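PDB 2ZK9: protein-glutaminase from Chryseobacterium proteolyticum, which hydrolyses the side-chain amide of protein-bound glutamine, converting it to glutamate with release of ammonia. Local coordinates for residues 1-10 against 53-61; 38-49 against 78-86. All blocks are in the same frame, centred on the assembly; numbering follows the deposited sequence. Where two conformers were deposited one is given.

Interaction 1 of 2, residues 1-10 against 53-61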
# COMPACT_ATOMS: atom_id res chain seq x y z
N LEU A 1 -2.21 -11.99 17.93
CA LEU A 1 -2.41 -11.07 16.83
C LEU A 1 -3.44 -9.99 17.23
O LEU A 1 -4.55 -10.32 17.66
CB LEU A 1 -2.80 -11.90 15.57
CG LEU A 1 -2.82 -11.10 14.28
CD1 LEU A 1 -1.44 -10.54 13.90
CD2 LEU A 1 -3.33 -11.92 13.09
N ALA A 2 -3.06 -8.72 17.15
CA ALA A 2 -3.90 -7.61 17.59
C ALA A 2 -4.30 -6.69 16.45
O ALA A 2 -3.42 -6.26 15.69
CB ALA A 2 -3.21 -6.77 18.65
N SER A 3 -5.56 -6.35 16.32
CA SER A 3 -6.06 -5.47 15.26
C SER A 3 -5.87 -3.99 15.55
O SER A 3 -6.03 -3.19 14.64
CB SER A 3 -7.57 -5.66 15.05
OG SER A 3 -7.73 -6.87 14.32
N VAL A 4 -5.61 -3.66 16.81
CA VAL A 4 -5.45 -2.27 17.19
C VAL A 4 -4.09 -2.07 17.80
O VAL A 4 -3.74 -2.73 18.76
CB VAL A 4 -6.56 -1.78 18.15
CG1 VAL A 4 -6.35 -0.33 18.51
CG2 VAL A 4 -7.93 -2.01 17.57
N ILE A 5 -3.32 -1.15 17.24
CA ILE A 5 -1.99 -0.77 17.72
C ILE A 5 -2.14 0.03 18.98
O ILE A 5 -3.06 0.88 19.09
CB ILE A 5 -1.28 -0.04 16.57
CG1 ILE A 5 -0.69 -0.99 15.52
CG2 ILE A 5 -0.20 0.94 17.00
CD1 ILE A 5 -1.69 -1.87 14.80
N PRO A 6 -1.32 -0.18 20.01
CA PRO A 6 -1.61 0.39 21.33
C PRO A 6 -1.41 1.88 21.50
O PRO A 6 -2.03 2.45 22.40
CB PRO A 6 -0.66 -0.34 22.28
CG PRO A 6 0.46 -0.83 21.39
CD PRO A 6 -0.22 -1.19 20.12
N ASP A 7 -0.59 2.55 20.68
CA ASP A 7 -0.29 3.95 20.88
C ASP A 7 0.36 4.49 19.61
O ASP A 7 0.75 3.77 18.70
CB ASP A 7 0.59 4.14 22.11
CG ASP A 7 1.69 3.11 22.24
OD1 ASP A 7 1.80 2.43 23.27
OD2 ASP A 7 2.44 2.96 21.27
N VAL A 8 0.45 5.82 19.57
CA VAL A 8 1.06 6.54 18.49
C VAL A 8 2.55 6.31 18.35
O VAL A 8 3.10 6.32 17.25
CB VAL A 8 0.78 8.05 18.70
CG1 VAL A 8 1.65 8.84 17.73
CG2 VAL A 8 -0.72 8.29 18.52
N ALA A 9 3.23 6.04 19.45
CA ALA A 9 4.65 5.73 19.38
C ALA A 9 4.81 4.42 18.61
O ALA A 9 5.74 4.31 17.80
CB ALA A 9 5.30 5.60 20.75
N THR A 10 3.96 3.47 18.83
CA THR A 10 4.04 2.17 18.14
C THR A 10 3.65 2.35 16.68
O THR A 10 4.30 1.78 15.79
CB THR A 10 3.20 1.12 18.87
OG1 THR A 10 3.68 1.00 20.21
CG2 THR A 10 3.39 -0.23 18.19
N LEU A 53 3.70 -5.49 9.80
CA LEU A 53 2.84 -5.35 10.98
C LEU A 53 2.69 -6.71 11.69
O LEU A 53 2.81 -6.76 12.92
CB LEU A 53 1.43 -4.81 10.63
CG LEU A 53 1.28 -3.27 10.87
CD1 LEU A 53 2.21 -2.48 9.98
CD2 LEU A 53 -0.15 -2.87 10.64
N MET A 54 2.48 -7.79 10.96
CA MET A 54 2.31 -9.07 11.57
C MET A 54 3.57 -9.55 12.27
O MET A 54 3.49 -10.18 13.32
CB MET A 54 1.78 -10.09 10.55
CG MET A 54 0.37 -9.83 10.10
SD MET A 54 -0.30 -11.00 8.95
CE MET A 54 -0.37 -12.51 9.89
N ASN A 55 4.72 -9.25 11.72
CA ASN A 55 5.98 -9.58 12.38
C ASN A 55 5.98 -9.00 13.78
O ASN A 55 6.56 -9.59 14.68
CB ASN A 55 7.13 -9.10 11.52
CG ASN A 55 7.43 -9.95 10.25
OD1 ASN A 55 7.03 -11.13 10.15
ND2 ASN A 55 8.16 -9.29 9.37
N ASN A 56 5.36 -7.85 13.95
CA ASN A 56 5.26 -7.10 15.18
C ASN A 56 4.07 -7.49 16.05
O ASN A 56 3.88 -6.90 17.10
CB ASN A 56 5.14 -5.58 14.90
CG ASN A 56 6.43 -4.88 14.60
OD1 ASN A 56 7.17 -4.33 15.42
ND2 ASN A 56 6.86 -4.93 13.35
N GLY A 57 3.27 -8.44 15.63
CA GLY A 57 2.09 -8.89 16.37
C GLY A 57 0.82 -8.10 16.06
O GLY A 57 -0.09 -8.17 16.89
N TYR A 58 0.74 -7.39 14.94
CA TYR A 58 -0.43 -6.62 14.57
C TYR A 58 -0.98 -7.05 13.23
O TYR A 58 -0.26 -7.46 12.32
CB TYR A 58 -0.11 -5.10 14.52
CG TYR A 58 0.43 -4.64 15.85
CD1 TYR A 58 1.75 -4.28 16.02
CD2 TYR A 58 -0.42 -4.58 16.93
CE1 TYR A 58 2.23 -3.88 17.23
CE2 TYR A 58 0.06 -4.22 18.18
CZ TYR A 58 1.41 -3.87 18.31
OH TYR A 58 1.90 -3.48 19.53
N ASP A 59 -2.29 -6.87 13.07
CA ASP A 59 -2.92 -6.93 11.77
C ASP A 59 -3.50 -5.54 11.45
O ASP A 59 -3.40 -4.61 12.26
CB ASP A 59 -3.94 -8.06 11.68
CG ASP A 59 -4.17 -8.63 10.29
OD1 ASP A 59 -3.71 -8.03 9.30
OD2 ASP A 59 -4.78 -9.73 10.18
N CYS A 60 -4.04 -5.42 10.27
CA CYS A 60 -4.63 -4.21 9.77
C CYS A 60 -5.74 -4.57 8.80
O CYS A 60 -5.97 -5.73 8.49
CB CYS A 60 -3.56 -3.36 9.10
SG CYS A 60 -2.73 -4.17 7.71
N GLU A 61 -6.42 -3.51 8.33
CA GLU A 61 -7.32 -3.63 7.19
C GLU A 61 -6.60 -3.27 5.93
O GLU A 61 -5.49 -2.67 5.94
CB GLU A 61 -8.53 -2.70 7.41
CG GLU A 61 -9.48 -3.23 8.50
CD GLU A 61 -10.51 -2.19 8.83
OE1 GLU A 61 -10.18 -1.20 9.53
OE2 GLU A 61 -11.68 -2.29 8.31
O HOH W 1 -4.32 -2.06 12.69
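Ala-2 and Tyr-58 form a single beta bridge that fastens the N-terminal chain to the exit of helix 42-55, just beyond the Schellman motif in which Gly-57 ends that helix. The backbone bonds alternate in direction: Ala-2 N gives to Gly-57 O (3.0 Å), and Asp-59 N gives to Ala-2 O (2.9 Å), approaching from above the plane of that carbonyl. Ala-2 O also receives a CA-H...O contact from Tyr-58. Farther along, a water sits between Ser-3 O and Asp-59 O, 2.7 Å from the latter.

The apolar part centres on the tyrosine. With CG anti to the carbonyl carbon (chi1 -57°), the ring is carried against Ile-5, which covers one face, its CG1 in a CH-pi contact 4.0 Å from the centroid. Leu-14 of helix 8-19 touches both side chains. At the N-terminus, Leu-1 CD1 packs against the Tyr-58 backbone, while CD2 borders the carboxylate of Asp-59, whose OD1 is engaged in a salt bridge with Arg-50. Around the phenol oxygen, Pro-6 and Thr-10 cross the tyrosine nearly at right angles, Pro-6 CD coming to 3.2 Å from Tyr-58 OH.

Interaction 2 of 2, residues 38-49 against 78-86; sequences PVDGCYARAHKM and VAWSYHVAI. With NA (sodium ion), chain B.
The start of helix 42-55, set against strand 82-86, forms what is probably the active site: Cys-42 in the first helical turn faces His-83, whose NE2 is hydrogen-bonded to Asp-103, an arrangement consistent with a Cys-His-Asp catalytic triad as in transglutaminases, in a papain-like (clan CA) fold. Helix 42-49 and strand 82-86 run almost parallel, at 9°. Cys-42 SG occupies the crowded position between its backbone N and carbonyl carbon (chi1 55°), lying obliquely to the Tyr-82 ring and beside the imidazole edge, 3.8 Å from His-83 ND1. An ion modelled as sodium lies 2.2 Å from this sulfur, short enough for sodium to make its identity doubtful; two waters lie near it as well, and one of them is also hydrogen-bonded to ND1.

The indole of Trp-80 probably helps position the histidine from a second shell. Its CH2 lies over the centre of the imidazole, 3.7 Å above the plane, while Val-78 CG2 packs on the opposite indole face. In the ring plane, NE1 donates to Pro-38 O (2.8 Å), nearly in line with the carbonyl bond, which fixes the indole's rotation. With an alanine in place of Trp-80, the Pro-38 carbonyl would probably lose its donor and the His-83 ring the flat cover that helps hold its tilt.

Beyond the sulfur, a water donates to both Cys-42 O and Val-84 O. Packing then turns apolar: Val-84 CG1 meets the first helical turn, Ile-86 CG2 approaches Ala-46 CB, and Ile-86 CD1 lies 3.8 Å from Met-49 CB.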
# COMPACT_ATOMS: atom_id res chain seq x y z
N PRO A 38 5.35 3.39 -8.79
CA PRO A 38 3.91 3.37 -8.58
C PRO A 38 3.09 2.86 -9.73
O PRO A 38 1.86 2.83 -9.61
CB PRO A 38 3.57 4.83 -8.25
CG PRO A 38 4.58 5.56 -9.07
CD PRO A 38 5.87 4.76 -8.88
N VAL A 39 3.69 2.46 -10.84
CA VAL A 39 2.93 2.02 -11.99
C VAL A 39 2.01 0.85 -11.65
O VAL A 39 0.88 0.83 -12.12
CB VAL A 39 3.89 1.64 -13.13
CG1 VAL A 39 3.17 1.02 -14.32
CG2 VAL A 39 4.70 2.84 -13.62
N ASP A 40 2.50 -0.12 -10.88
CA ASP A 40 1.70 -1.28 -10.58
C ASP A 40 2.32 -1.94 -9.36
O ASP A 40 3.30 -1.46 -8.82
CB ASP A 40 1.62 -2.20 -11.79
CG ASP A 40 0.36 -3.01 -11.97
OD1 ASP A 40 -0.02 -3.25 -13.12
OD2 ASP A 40 -0.24 -3.44 -10.95
N GLY A 41 1.69 -3.05 -8.96
CA GLY A 41 2.17 -3.81 -7.82
C GLY A 41 1.69 -3.30 -6.46
O GLY A 41 2.19 -3.75 -5.43
N CYS A 42 0.68 -2.43 -6.45
CA CYS A 42 0.16 -1.89 -5.16
C CYS A 42 -0.28 -2.99 -4.23
O CYS A 42 -0.09 -2.90 -3.01
CB CYS A 42 -0.98 -0.94 -5.42
SG CYS A 42 -2.33 -1.56 -6.37
N TYR A 43 -0.90 -4.02 -4.77
CA TYR A 43 -1.40 -5.16 -3.99
C TYR A 43 -0.26 -5.81 -3.26
O TYR A 43 -0.40 -6.22 -2.10
CB TYR A 43 -2.18 -6.08 -4.94
CG TYR A 43 -1.43 -6.46 -6.18
CD1 TYR A 43 -1.48 -5.75 -7.36
CD2 TYR A 43 -0.58 -7.56 -6.16
CE1 TYR A 43 -0.76 -6.11 -8.50
CE2 TYR A 43 0.12 -7.95 -7.25
CZ TYR A 43 0.04 -7.23 -8.43
OH TYR A 43 0.79 -7.65 -9.51
N ALA A 44 0.88 -6.00 -3.94
CA ALA A 44 2.05 -6.64 -3.32
C ALA A 44 2.65 -5.72 -2.28
O ALA A 44 3.05 -6.16 -1.20
CB ALA A 44 3.03 -7.01 -4.41
N ARG A 45 2.76 -4.42 -2.59
CA ARG A 45 3.31 -3.50 -1.58
C ARG A 45 2.48 -3.54 -0.31
O ARG A 45 3.01 -3.54 0.79
CB ARG A 45 3.45 -2.09 -2.12
CG ARG A 45 4.32 -1.94 -3.36
CD ARG A 45 4.73 -0.54 -3.64
NE ARG A 45 3.63 0.45 -3.78
CZ ARG A 45 2.95 0.64 -4.89
NH1 ARG A 45 3.17 -0.02 -6.00
NH2 ARG A 45 1.95 1.54 -4.90
N ALA A 46 1.15 -3.54 -0.46
CA ALA A 46 0.26 -3.52 0.71
C ALA A 46 0.39 -4.78 1.51
O ALA A 46 0.41 -4.76 2.75
CB ALA A 46 -1.17 -3.26 0.27
N HIS A 47 0.48 -5.95 0.84
CA HIS A 47 0.57 -7.19 1.57
C HIS A 47 1.91 -7.33 2.29
O HIS A 47 1.99 -7.93 3.36
CB HIS A 47 0.30 -8.37 0.61
CG HIS A 47 -0.56 -9.43 1.21
ND1 HIS A 47 -1.70 -9.15 1.80
CD2 HIS A 47 -0.48 -10.80 1.21
CE1 HIS A 47 -2.35 -10.23 2.17
NE2 HIS A 47 -1.59 -11.26 1.83
N LYS A 48 2.96 -6.77 1.70
CA LYS A 48 4.27 -6.77 2.35
C LYS A 48 4.29 -5.84 3.55
O LYS A 48 4.87 -6.17 4.59
CB LYS A 48 5.36 -6.40 1.36
CG LYS A 48 6.77 -6.71 1.81
CD LYS A 48 7.08 -8.19 1.88
CE LYS A 48 8.53 -8.45 2.16
NZ LYS A 48 8.83 -9.87 2.36
N MET A 49 3.64 -4.68 3.44
CA MET A 49 3.49 -3.82 4.63
C MET A 49 2.76 -4.54 5.74
O MET A 49 3.12 -4.44 6.91
CB MET A 49 2.74 -2.53 4.28
CG MET A 49 3.54 -1.61 3.37
SD MET A 49 2.81 0.06 3.26
CE MET A 49 1.45 -0.20 2.13
N VAL A 78 0.96 8.59 -12.90
CA VAL A 78 0.45 7.27 -13.26
C VAL A 78 -1.08 7.32 -13.23
O VAL A 78 -1.72 8.15 -12.55
CB VAL A 78 0.95 6.18 -12.30
CG1 VAL A 78 2.45 6.00 -12.49
CG2 VAL A 78 0.52 6.50 -10.86
N ALA A 79 -1.68 6.43 -13.99
CA ALA A 79 -3.12 6.23 -14.03
C ALA A 79 -3.40 4.81 -13.58
O ALA A 79 -2.72 3.86 -13.97
CB ALA A 79 -3.64 6.46 -15.42
N TRP A 80 -4.46 4.70 -12.79
CA TRP A 80 -4.88 3.44 -12.20
C TRP A 80 -6.38 3.25 -12.30
O TRP A 80 -7.11 4.22 -12.28
CB TRP A 80 -4.51 3.47 -10.74
CG TRP A 80 -3.11 3.49 -10.31
CD1 TRP A 80 -2.00 2.89 -10.86
CD2 TRP A 80 -2.69 4.20 -9.13
NE1 TRP A 80 -0.92 3.18 -10.06
CE2 TRP A 80 -1.32 3.96 -8.99
CE3 TRP A 80 -3.33 4.96 -8.14
CZ2 TRP A 80 -0.61 4.47 -7.93
CZ3 TRP A 80 -2.60 5.46 -7.08
CH2 TRP A 80 -1.26 5.18 -7.00
N SER A 81 -6.82 1.98 -12.31
CA SER A 81 -8.22 1.66 -12.14
C SER A 81 -8.54 1.39 -10.68
O SER A 81 -9.74 1.47 -10.29
CB SER A 81 -8.62 0.48 -12.99
OG SER A 81 -7.86 -0.66 -12.70
N TYR A 82 -7.56 1.03 -9.86
CA TYR A 82 -7.76 0.84 -8.44
C TYR A 82 -6.40 1.10 -7.76
O TYR A 82 -5.37 1.05 -8.38
CB TYR A 82 -8.32 -0.52 -8.03
CG TYR A 82 -7.29 -1.60 -7.96
CD1 TYR A 82 -6.84 -2.26 -9.10
CD2 TYR A 82 -6.72 -1.99 -6.74
CE1 TYR A 82 -5.87 -3.25 -8.96
CE2 TYR A 82 -5.80 -2.95 -6.62
CZ TYR A 82 -5.35 -3.58 -7.73
OH TYR A 82 -4.43 -4.58 -7.58
N HIS A 83 -6.49 1.31 -6.44
CA HIS A 83 -5.31 1.35 -5.62
C HIS A 83 -5.66 0.74 -4.26
O HIS A 83 -6.83 0.64 -3.89
CB HIS A 83 -4.79 2.81 -5.50
CG HIS A 83 -3.45 2.91 -4.79
ND1 HIS A 83 -2.44 2.02 -5.03
CD2 HIS A 83 -3.03 3.79 -3.87
CE1 HIS A 83 -1.43 2.38 -4.27
NE2 HIS A 83 -1.74 3.48 -3.54
N VAL A 84 -4.66 0.32 -3.52
CA VAL A 84 -4.83 -0.30 -2.23
C VAL A 84 -3.65 0.11 -1.34
O VAL A 84 -2.52 0.24 -1.82
CB VAL A 84 -4.97 -1.84 -2.35
CG1 VAL A 84 -3.79 -2.49 -3.03
CG2 VAL A 84 -5.22 -2.47 -1.00
N ALA A 85 -3.92 0.23 -0.05
CA ALA A 85 -2.92 0.39 0.96
C ALA A 85 -3.46 -0.18 2.27
O ALA A 85 -4.58 -0.66 2.35
CB ALA A 85 -2.49 1.86 1.09
N ILE A 86 -2.60 -0.17 3.31
CA ILE A 86 -3.03 -0.68 4.61
C ILE A 86 -3.66 0.44 5.41
O ILE A 86 -3.21 1.58 5.40
CB ILE A 86 -1.87 -1.36 5.37
CG1 ILE A 86 -0.69 -0.45 5.71
CG2 ILE A 86 -1.45 -2.62 4.64
CD1 ILE A 86 0.23 -1.03 6.75
NA NA B . -1.23 -1.16 -8.20
O HOH W 2 -0.23 2.45 -14.09
O HOH W 3 0.08 -0.43 -1.59
O HOH W 4 -2.03 1.16 -7.75
O HOH W 5 -3.41 -0.34 -10.01

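Overall arrangement
Helix 42-55 shows how one element can serve two settings. Its first turns belong to interaction 2, a buried contact near the centre of the chain, whereas its exit belongs to interaction 1, largely at the surface; the two centres are 21 Å apart. Both reach the same mixed sheet, in which strand 4-5 runs parallel to its neighbour 82-91. The outer contact relies on two backbone-to-backbone hydrogen bonds, a shared water and one aromatic face; the inner one has a single direct bond, from indole to backbone, with waters, apolar packing and the probable catalytic pair. A few packing touches at Ile-86 join them: Leu-53 CD1 lies 4.1 Å from Ile-86 CD1, and Cys-60 SG touches Ile-86 CG2.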